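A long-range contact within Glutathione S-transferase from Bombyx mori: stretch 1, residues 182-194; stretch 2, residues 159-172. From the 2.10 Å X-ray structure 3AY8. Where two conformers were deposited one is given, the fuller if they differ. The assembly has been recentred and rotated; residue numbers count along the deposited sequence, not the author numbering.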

ATOM      1  N   ASN A 182      -2.252  22.629   6.722  1.00 29.50           N
ATOM      2  CA  ASN A 182      -2.436  21.536   7.703  1.00 29.49           C
ATOM      3  C   ASN A 182      -1.249  20.572   7.779  1.00 28.71           C
ATOM      4  O   ASN A 182      -0.893  20.120   8.863  1.00 28.59           O
ATOM      5  CB  ASN A 182      -3.755  20.782   7.475  1.00 29.08           C
ATOM      6  CG  ASN A 182      -4.980  21.696   7.589  1.00 30.72           C
ATOM      7  OD1 ASN A 182      -5.013  22.613   8.412  1.00 31.02           O
ATOM      8  ND2 ASN A 182      -5.981  21.443   6.764  1.00 30.14           N
ATOM      9  N   ILE A 183      -0.648  20.272   6.627  1.00 28.60           N
ATOM     10  CA  ILE A 183       0.616  19.522   6.573  1.00 28.57           C
ATOM     11  C   ILE A 183       1.743  20.315   7.248  1.00 29.27           C
ATOM     12  O   ILE A 183       2.547  19.751   7.995  1.00 28.99           O
ATOM     13  CB  ILE A 183       1.045  19.136   5.116  1.00 28.16           C
ATOM     14  CG1 ILE A 183      -0.065  18.330   4.407  1.00 26.75           C
ATOM     15  CG2 ILE A 183       2.367  18.321   5.138  1.00 27.83           C
ATOM     16  CD1 ILE A 183       0.249  17.938   2.961  1.00 22.93           C
ATOM     17  N   GLN A 184       1.807  21.619   6.975  1.00 30.08           N
ATOM     18  CA  GLN A 184       2.815  22.487   7.616  1.00 30.83           C
ATOM     19  C   GLN A 184       2.729  22.429   9.138  1.00 30.52           C
ATOM     20  O   GLN A 184       3.746  22.319   9.813  1.00 30.52           O
ATOM     21  CB  GLN A 184       2.689  23.940   7.134  1.00 31.28           C
ATOM     22  CG  GLN A 184       3.058  24.130   5.671  1.00 32.32           C
ATOM     23  CD  GLN A 184       2.941  25.567   5.223  1.00 34.59           C
ATOM     24  OE1 GLN A 184       1.875  26.177   5.316  1.00 36.41           O
ATOM     25  NE2 GLN A 184       4.031  26.110   4.711  1.00 34.55           N
ATOM     26  N   ARG A 185       1.509  22.473   9.670  1.00 30.51           N
ATOM     27  CA  ARG A 185       1.278  22.363  11.112  1.00 30.17           C
ATOM     28  C   ARG A 185       1.721  20.986  11.635  1.00 29.91           C
ATOM     29  O   ARG A 185       2.434  20.870  12.641  1.00 29.15           O
ATOM     30  CB  ARG A 185      -0.209  22.564  11.416  1.00 30.43           C
ATOM     31  CG  ARG A 185      -0.583  22.382  12.904  1.00 31.11           C
ATOM     32  CD  ARG A 185      -2.075  22.106  13.095  1.00 32.44           C
ATOM     33  NE  ARG A 185      -2.422  20.705  12.832  1.00 34.06           N
ATOM     34  CZ  ARG A 185      -3.360  20.286  11.982  1.00 33.63           C
ATOM     35  NH1 ARG A 185      -4.081  21.159  11.277  1.00 33.18           N
ATOM     36  NH2 ARG A 185      -3.588  18.981  11.838  1.00 30.72           N
ATOM     37  N   TRP A 186       1.275  19.944  10.947  1.00 29.24           N
ATOM     38  CA  TRP A 186       1.506  18.575  11.386  1.00 28.78           C
ATOM     39  C   TRP A 186       2.992  18.209  11.359  1.00 28.71           C
ATOM     40  O   TRP A 186       3.469  17.511  12.252  1.00 28.75           O
ATOM     41  CB  TRP A 186       0.651  17.629  10.532  1.00 28.53           C
ATOM     42  CG  TRP A 186       1.013  16.179  10.561  1.00 27.68           C
ATOM     43  CD1 TRP A 186       0.609  15.255  11.471  1.00 27.28           C
ATOM     44  CD2 TRP A 186       1.820  15.477   9.601  1.00 27.23           C
ATOM     45  NE1 TRP A 186       1.117  14.015  11.147  1.00 26.87           N
ATOM     46  CE2 TRP A 186       1.862  14.124  10.002  1.00 26.99           C
ATOM     47  CE3 TRP A 186       2.507  15.863   8.440  1.00 27.93           C
ATOM     48  CZ2 TRP A 186       2.573  13.149   9.292  1.00 26.89           C
ATOM     49  CZ3 TRP A 186       3.209  14.900   7.728  1.00 27.52           C
ATOM     50  CH2 TRP A 186       3.243  13.554   8.162  1.00 27.90           C
ATOM     51  N   ILE A 187       3.716  18.698  10.356  0.50 28.94           N
ATOM     52  CA  ILE A 187       5.130  18.351  10.194  0.50 29.57           C
ATOM     53  C   ILE A 187       6.016  18.924  11.315  0.50 30.19           C
ATOM     54  O   ILE A 187       7.034  18.330  11.669  0.50 30.07           O
ATOM     55  CB  ILE A 187       5.668  18.711   8.782  0.50 29.51           C
ATOM     56  CG1 ILE A 187       6.967  17.956   8.489  0.50 29.31           C
ATOM     57  CG2 ILE A 187       5.846  20.210   8.615  0.50 29.86           C
ATOM     58  CD1 ILE A 187       6.742  16.525   8.037  0.50 29.45           C
ATOM     59  N   LYS A 188       5.610  20.063  11.879  1.00 30.79           N
ATOM     60  CA  LYS A 188       6.237  20.605  13.097  1.00 31.72           C
ATOM     61  C   LYS A 188       5.888  19.752  14.312  1.00 31.17           C
ATOM     62  O   LYS A 188       6.736  19.513  15.158  1.00 31.43           O
ATOM     63  CB  LYS A 188       5.782  22.037  13.360  1.00 32.46           C
ATOM     64  CG  LYS A 188       6.108  23.020  12.268  1.00 34.76           C
ATOM     65  CD  LYS A 188       5.418  24.340  12.576  1.00 40.58           C
ATOM     66  CE  LYS A 188       5.687  25.375  11.488  1.00 43.27           C
ATOM     67  NZ  LYS A 188       4.631  26.422  11.529  1.00 45.87           N
ATOM     68  N   ASP A 189       4.643  19.292  14.404  1.00 31.04           N
ATOM     69  CA  ASP A 189       4.272  18.362  15.478  1.00 30.91           C
ATOM     70  C   ASP A 189       5.029  17.033  15.389  1.00 30.53           C
ATOM     71  O   ASP A 189       5.343  16.430  16.417  1.00 30.25           O
ATOM     72  CB  ASP A 189       2.769  18.113  15.502  1.00 31.53           C
ATOM     73  CG  ASP A 189       1.999  19.251  16.152  1.00 33.23           C
ATOM     74  OD1 ASP A 189       2.586  19.982  16.981  1.00 34.26           O
ATOM     75  OD2 ASP A 189       0.814  19.424  15.812  1.00 33.24           O
ATOM     76  N   CYS A 190       5.315  16.580  14.162  1.00 30.31           N
ATOM     77  CA  CYS A 190       6.093  15.351  13.960  1.00 30.43           C
ATOM     78  C   CYS A 190       7.508  15.419  14.567  1.00 31.25           C
ATOM     79  O   CYS A 190       8.062  14.394  14.936  1.00 30.58           O
ATOM     80  CB  CYS A 190       6.153  14.964  12.484  1.00 30.00           C
ATOM     81  SG  CYS A 190       4.578  14.331  11.825  1.00 29.56           S
ATOM     82  N   LEU A 191       8.081  16.620  14.677  1.00 32.59           N
ATOM     83  CA  LEU A 191       9.397  16.799  15.344  1.00 34.25           C
ATOM     84  C   LEU A 191       9.394  16.379  16.807  1.00 34.50           C
ATOM     85  O   LEU A 191      10.446  16.101  17.367  1.00 35.16           O
ATOM     86  CB  LEU A 191       9.910  18.239  15.217  1.00 34.71           C
ATOM     87  CG  LEU A 191      10.252  18.687  13.793  1.00 35.88           C
ATOM     88  CD1 LEU A 191      10.370  20.221  13.736  1.00 37.44           C
ATOM     89  CD2 LEU A 191      11.528  18.014  13.299  1.00 37.35           C
ATOM     90  N   LEU A 192       8.210  16.322  17.414  1.00 35.04           N
ATOM     91  CA  LEU A 192       8.059  15.862  18.793  1.00 35.43           C
ATOM     92  C   LEU A 192       8.030  14.339  18.904  1.00 35.13           C
ATOM     93  O   LEU A 192       8.157  13.804  20.004  1.00 35.34           O
ATOM     94  CB  LEU A 192       6.761  16.391  19.403  1.00 35.93           C
ATOM     95  CG  LEU A 192       6.333  17.853  19.318  1.00 38.12           C
ATOM     96  CD1 LEU A 192       4.856  17.910  19.681  1.00 41.88           C
ATOM     97  CD2 LEU A 192       7.138  18.738  20.252  1.00 39.38           C
ATOM     98  N   LEU A 193       7.834  13.640  17.784  1.00 34.23           N
ATOM     99  CA  LEU A 193       7.761  12.172  17.807  1.00 33.43           C
ATOM    100  C   LEU A 193       9.088  11.557  18.253  1.00 32.90           C
ATOM    101  O   LEU A 193      10.163  12.084  17.917  1.00 33.09           O
ATOM    102  CB  LEU A 193       7.362  11.596  16.438  1.00 33.26           C
ATOM    103  CG  LEU A 193       5.967  11.874  15.862  1.00 33.97           C
ATOM    104  CD1 LEU A 193       5.903  11.462  14.371  1.00 32.58           C
ATOM    105  CD2 LEU A 193       4.859  11.184  16.670  1.00 33.47           C
ATOM    106  N   PRO A 194       9.026  10.440  19.012  1.00 32.37           N
ATOM    107  CA  PRO A 194      10.280   9.765  19.360  1.00 31.90           C
ATOM    108  C   PRO A 194      11.060   9.393  18.090  1.00 31.41           C
ATOM    109  O   PRO A 194      10.478   8.910  17.114  1.00 30.84           O
ATOM    110  CB  PRO A 194       9.805   8.504  20.102  1.00 32.38           C
ATOM    111  CG  PRO A 194       8.439   8.881  20.657  1.00 32.28           C
ATOM    112  CD  PRO A 194       7.846   9.793  19.626  1.00 31.99           C
TER
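Stretch 2 (159-172) ADTSIYASMSSILA

A tryptophan enters a hole on the neighbouring helix as a knob and carries the one hydrogen bond of this contact: the side chain of Trp186 sits among Asp160, Ile163, Tyr164 and Met167, and Trp186 NE1 donates to Asp160 OD1 at 3.0 Å, with an N-H...O angle of 153°. Asp160 OD1 lies at the edge of the indole, near its plane, where the N-H points. Stretch 2 (159-172) is helical throughout, part of a helix that extends beyond it at both ends. It packs against helix 182-190 with a signed crossing angle of -108°, so the two run steeply across each other rather than side by side, and their axes come no nearer than 10.8 Å. At that spacing the gap is filled by side chains. The nearest CA atoms in the register are those of Cys190 and Tyr164, 6.8 Å apart.

From Trp186 the CA-to-CB bond points sideways, but with chi1 at t (164°) the end of the side chain comes nearer to stretch 2. Trp186 CH2 lies 3.7 Å from Ile163 CG2 and 3.5 Å from Tyr164 N; Tyr164 N is already bonded within its own helix to Asp160 O, at 2.8 Å. Met167 CG approaches Trp186 CZ3 at 3.7 Å, again at the ring edge. Met167, m at all three chi angles, also brings CE to 4.0 Å from Ile183 CG2.

Tyr164 loses more surface to the other stretch than any other residue, 101 Å² of the 547 Å² buried on both sides together. Cys190 CB stands over one face of the Tyr164 ring, 3.6 Å from its centroid and only 13° off the normal, a CH-pi contact; Cys190 SG is farther off and oblique, 4.4 Å from the same centroid. Ile187 CD1 meets the ring edge, 3.7 Å from Tyr164 CD1, while Ile187 CG1 reaches 3.7 Å from Leu171 CD1 toward the C-terminal end of stretch 2.

A type I turn runs from Cys190 to Leu193, with Leu193 N hydrogen-bonded to Cys190 O at 3.0 Å. Leu193 points its CA-to-CB bond toward stretch 2 and sets Leu193 CD1 3.8 Å from Tyr164 CD2 and 4.3 Å from Thr161 CG2. More exposed, Leu191 touches the tyrosine with CD2, 4.0 Å from Tyr164 OH.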

ATOM      1  N   ALA A 159       0.214   5.467  11.872  1.00 23.10           N
ATOM      2  CA  ALA A 159      -0.057   6.126  10.576  1.00 23.62           C
ATOM      3  C   ALA A 159       0.780   7.421  10.455  1.00 23.73           C
ATOM      4  O   ALA A 159       1.299   7.743   9.384  1.00 23.78           O
ATOM      5  CB  ALA A 159      -1.537   6.411  10.414  1.00 23.16           C
ATOM      6  N   ASP A 160       0.960   8.131  11.563  1.00 24.07           N
ATOM      7  CA  ASP A 160       1.818   9.332  11.554  1.00 24.49           C
ATOM      8  C   ASP A 160       3.289   9.020  11.367  1.00 24.23           C
ATOM      9  O   ASP A 160       3.966   9.736  10.649  1.00 24.53           O
ATOM     10  CB  ASP A 160       1.628  10.176  12.814  1.00 24.65           C
ATOM     11  CG  ASP A 160       0.199  10.632  12.987  1.00 26.11           C
ATOM     12  OD1 ASP A 160      -0.196  11.620  12.319  1.00 27.48           O
ATOM     13  OD2 ASP A 160      -0.515  10.005  13.794  1.00 25.32           O
ATOM     14  N   THR A 161       3.796   7.968  12.008  1.00 24.54           N
ATOM     15  CA  THR A 161       5.205   7.616  11.823  1.00 24.62           C
ATOM     16  C   THR A 161       5.521   7.255  10.360  1.00 24.51           C
ATOM     17  O   THR A 161       6.524   7.707   9.818  1.00 24.38           O
ATOM     18  CB  THR A 161       5.686   6.543  12.817  1.00 24.72           C
ATOM     19  OG1 THR A 161       4.748   5.470  12.862  1.00 24.81           O
ATOM     20  CG2 THR A 161       5.809   7.155  14.235  1.00 24.48           C
ATOM     21  N   SER A 162       4.644   6.480   9.714  1.00 23.99           N
ATOM     22  CA  SER A 162       4.851   6.102   8.311  1.00 23.70           C
ATOM     23  C   SER A 162       4.739   7.302   7.363  1.00 23.64           C
ATOM     24  O   SER A 162       5.592   7.508   6.496  1.00 23.60           O
ATOM     25  CB  SER A 162       3.851   5.010   7.901  1.00 23.58           C
ATOM     26  OG  SER A 162       4.207   3.763   8.497  1.00 24.22           O
ATOM     27  N   ILE A 163       3.671   8.083   7.521  1.00 23.10           N
ATOM     28  CA  ILE A 163       3.436   9.237   6.656  1.00 22.64           C
ATOM     29  C   ILE A 163       4.491  10.335   6.901  1.00 22.52           C
ATOM     30  O   ILE A 163       4.934  10.987   5.969  1.00 21.95           O
ATOM     31  CB  ILE A 163       1.967   9.744   6.776  1.00 22.67           C
ATOM     32  CG1 ILE A 163       1.009   8.643   6.268  1.00 22.73           C
ATOM     33  CG2 ILE A 163       1.754  11.014   5.970  1.00 21.24           C
ATOM     34  CD1 ILE A 163      -0.505   8.977   6.392  1.00 21.76           C
ATOM     35  N   TYR A 164       4.935  10.486   8.147  1.00 22.72           N
ATOM     36  CA  TYR A 164       6.060  11.371   8.447  1.00 23.03           C
ATOM     37  C   TYR A 164       7.354  10.923   7.731  1.00 22.85           C
ATOM     38  O   TYR A 164       8.069  11.751   7.149  1.00 22.59           O
ATOM     39  CB  TYR A 164       6.239  11.526   9.965  1.00 23.32           C
ATOM     40  CG  TYR A 164       7.477  12.279  10.403  1.00 25.21           C
ATOM     41  CD1 TYR A 164       7.845  13.485   9.786  1.00 24.43           C
ATOM     42  CD2 TYR A 164       8.263  11.804  11.463  1.00 25.85           C
ATOM     43  CE1 TYR A 164       8.979  14.179  10.181  1.00 26.40           C
ATOM     44  CE2 TYR A 164       9.395  12.500  11.886  1.00 26.89           C
ATOM     45  CZ  TYR A 164       9.751  13.687  11.227  1.00 27.79           C
ATOM     46  OH  TYR A 164      10.857  14.395  11.629  1.00 29.04           O
ATOM     47  N   ALA A 165       7.639   9.622   7.739  1.00 22.62           N
ATOM     48  CA  ALA A 165       8.819   9.106   7.033  1.00 22.61           C
ATOM     49  C   ALA A 165       8.757   9.435   5.540  1.00 22.73           C
ATOM     50  O   ALA A 165       9.762   9.839   4.930  1.00 22.40           O
ATOM     51  CB  ALA A 165       8.975   7.593   7.256  1.00 22.25           C
ATOM     52  N   SER A 166       7.567   9.277   4.959  1.00 22.49           N
ATOM     53  CA  SER A 166       7.353   9.617   3.554  1.00 22.47           C
ATOM     54  C   SER A 166       7.514  11.127   3.295  1.00 22.62           C
ATOM     55  O   SER A 166       8.319  11.539   2.441  1.00 21.70           O
ATOM     56  CB  SER A 166       5.967   9.146   3.108  1.00 22.58           C
ATOM     57  OG  SER A 166       5.899   7.726   3.051  1.00 22.46           O
ATOM     58  N   MET A 167       6.749  11.934   4.031  1.00 22.40           N
ATOM     59  CA  MET A 167       6.747  13.398   3.863  1.00 23.40           C
ATOM     60  C   MET A 167       8.118  14.033   4.107  1.00 22.85           C
ATOM     61  O   MET A 167       8.524  14.932   3.382  1.00 23.37           O
ATOM     62  CB  MET A 167       5.710  14.057   4.792  1.00 23.02           C
ATOM     63  CG  MET A 167       4.283  13.941   4.312  1.00 25.50           C
ATOM     64  SD  MET A 167       4.048  14.522   2.620  1.00 26.28           S
ATOM     65  CE  MET A 167       4.686  16.214   2.661  1.00 23.56           C
ATOM     66  N   SER A 168       8.831  13.564   5.122  1.00 23.22           N
ATOM     67  CA  SER A 168      10.179  14.087   5.397  1.00 23.32           C
ATOM     68  C   SER A 168      11.133  13.825   4.224  1.00 23.87           C
ATOM     69  O   SER A 168      12.027  14.636   3.949  1.00 24.47           O
ATOM     70  CB  SER A 168      10.728  13.534   6.720  1.00 23.53           C
ATOM     71  OG  SER A 168      10.874  12.124   6.682  1.00 21.30           O
ATOM     72  N   SER A 169      10.917  12.718   3.514  1.00 24.03           N
ATOM     73  CA  SER A 169      11.697  12.368   2.331  1.00 24.65           C
ATOM     74  C   SER A 169      11.563  13.401   1.196  1.00 24.94           C
ATOM     75  O   SER A 169      12.573  13.905   0.690  1.00 24.94           O
ATOM     76  CB  SER A 169      11.286  10.983   1.825  1.00 25.17           C
ATOM     77  OG  SER A 169      11.362  10.032   2.874  1.00 26.41           O
ATOM     78  N   ILE A 170      10.324  13.727   0.804  1.00 24.31           N
ATOM     79  CA  ILE A 170      10.125  14.676  -0.285  1.00 23.83           C
ATOM     80  C   ILE A 170      10.452  16.111   0.174  1.00 24.28           C
ATOM     81  O   ILE A 170      11.007  16.895  -0.597  1.00 23.95           O
ATOM     82  CB  ILE A 170       8.709  14.561  -0.936  1.00 23.54           C
ATOM     83  CG1 ILE A 170       8.682  15.207  -2.336  1.00 23.14           C
ATOM     84  CG2 ILE A 170       7.610  15.131  -0.008  1.00 22.44           C
ATOM     85  CD1 ILE A 170       9.601  14.533  -3.403  1.00 22.80           C
ATOM     86  N   LEU A 171      10.126  16.439   1.427  1.00 24.44           N
ATOM     87  CA  LEU A 171      10.451  17.754   1.966  1.00 25.59           C
ATOM     88  C   LEU A 171      11.969  18.003   1.972  1.00 26.15           C
ATOM     89  O   LEU A 171      12.400  19.135   1.765  1.00 27.07           O
ATOM     90  CB  LEU A 171       9.846  17.974   3.367  1.00 25.28           C
ATOM     91  CG  LEU A 171       8.322  18.137   3.445  1.00 25.44           C
ATOM     92  CD1 LEU A 171       7.831  18.217   4.899  1.00 24.14           C
ATOM     93  CD2 LEU A 171       7.835  19.351   2.640  1.00 24.82           C
ATOM     94  N   ALA A 172      12.767  16.955   2.187  1.00 26.43           N
ATOM     95  CA  ALA A 172      14.232  17.093   2.164  1.00 27.08           C
ATOM     96  C   ALA A 172      14.779  17.256   0.743  1.00 27.63           C
ATOM     97  O   ALA A 172      15.844  17.849   0.549  1.00 27.44           O
ATOM     98  CB  ALA A 172      14.909  15.930   2.874  1.00 26.46           C
TER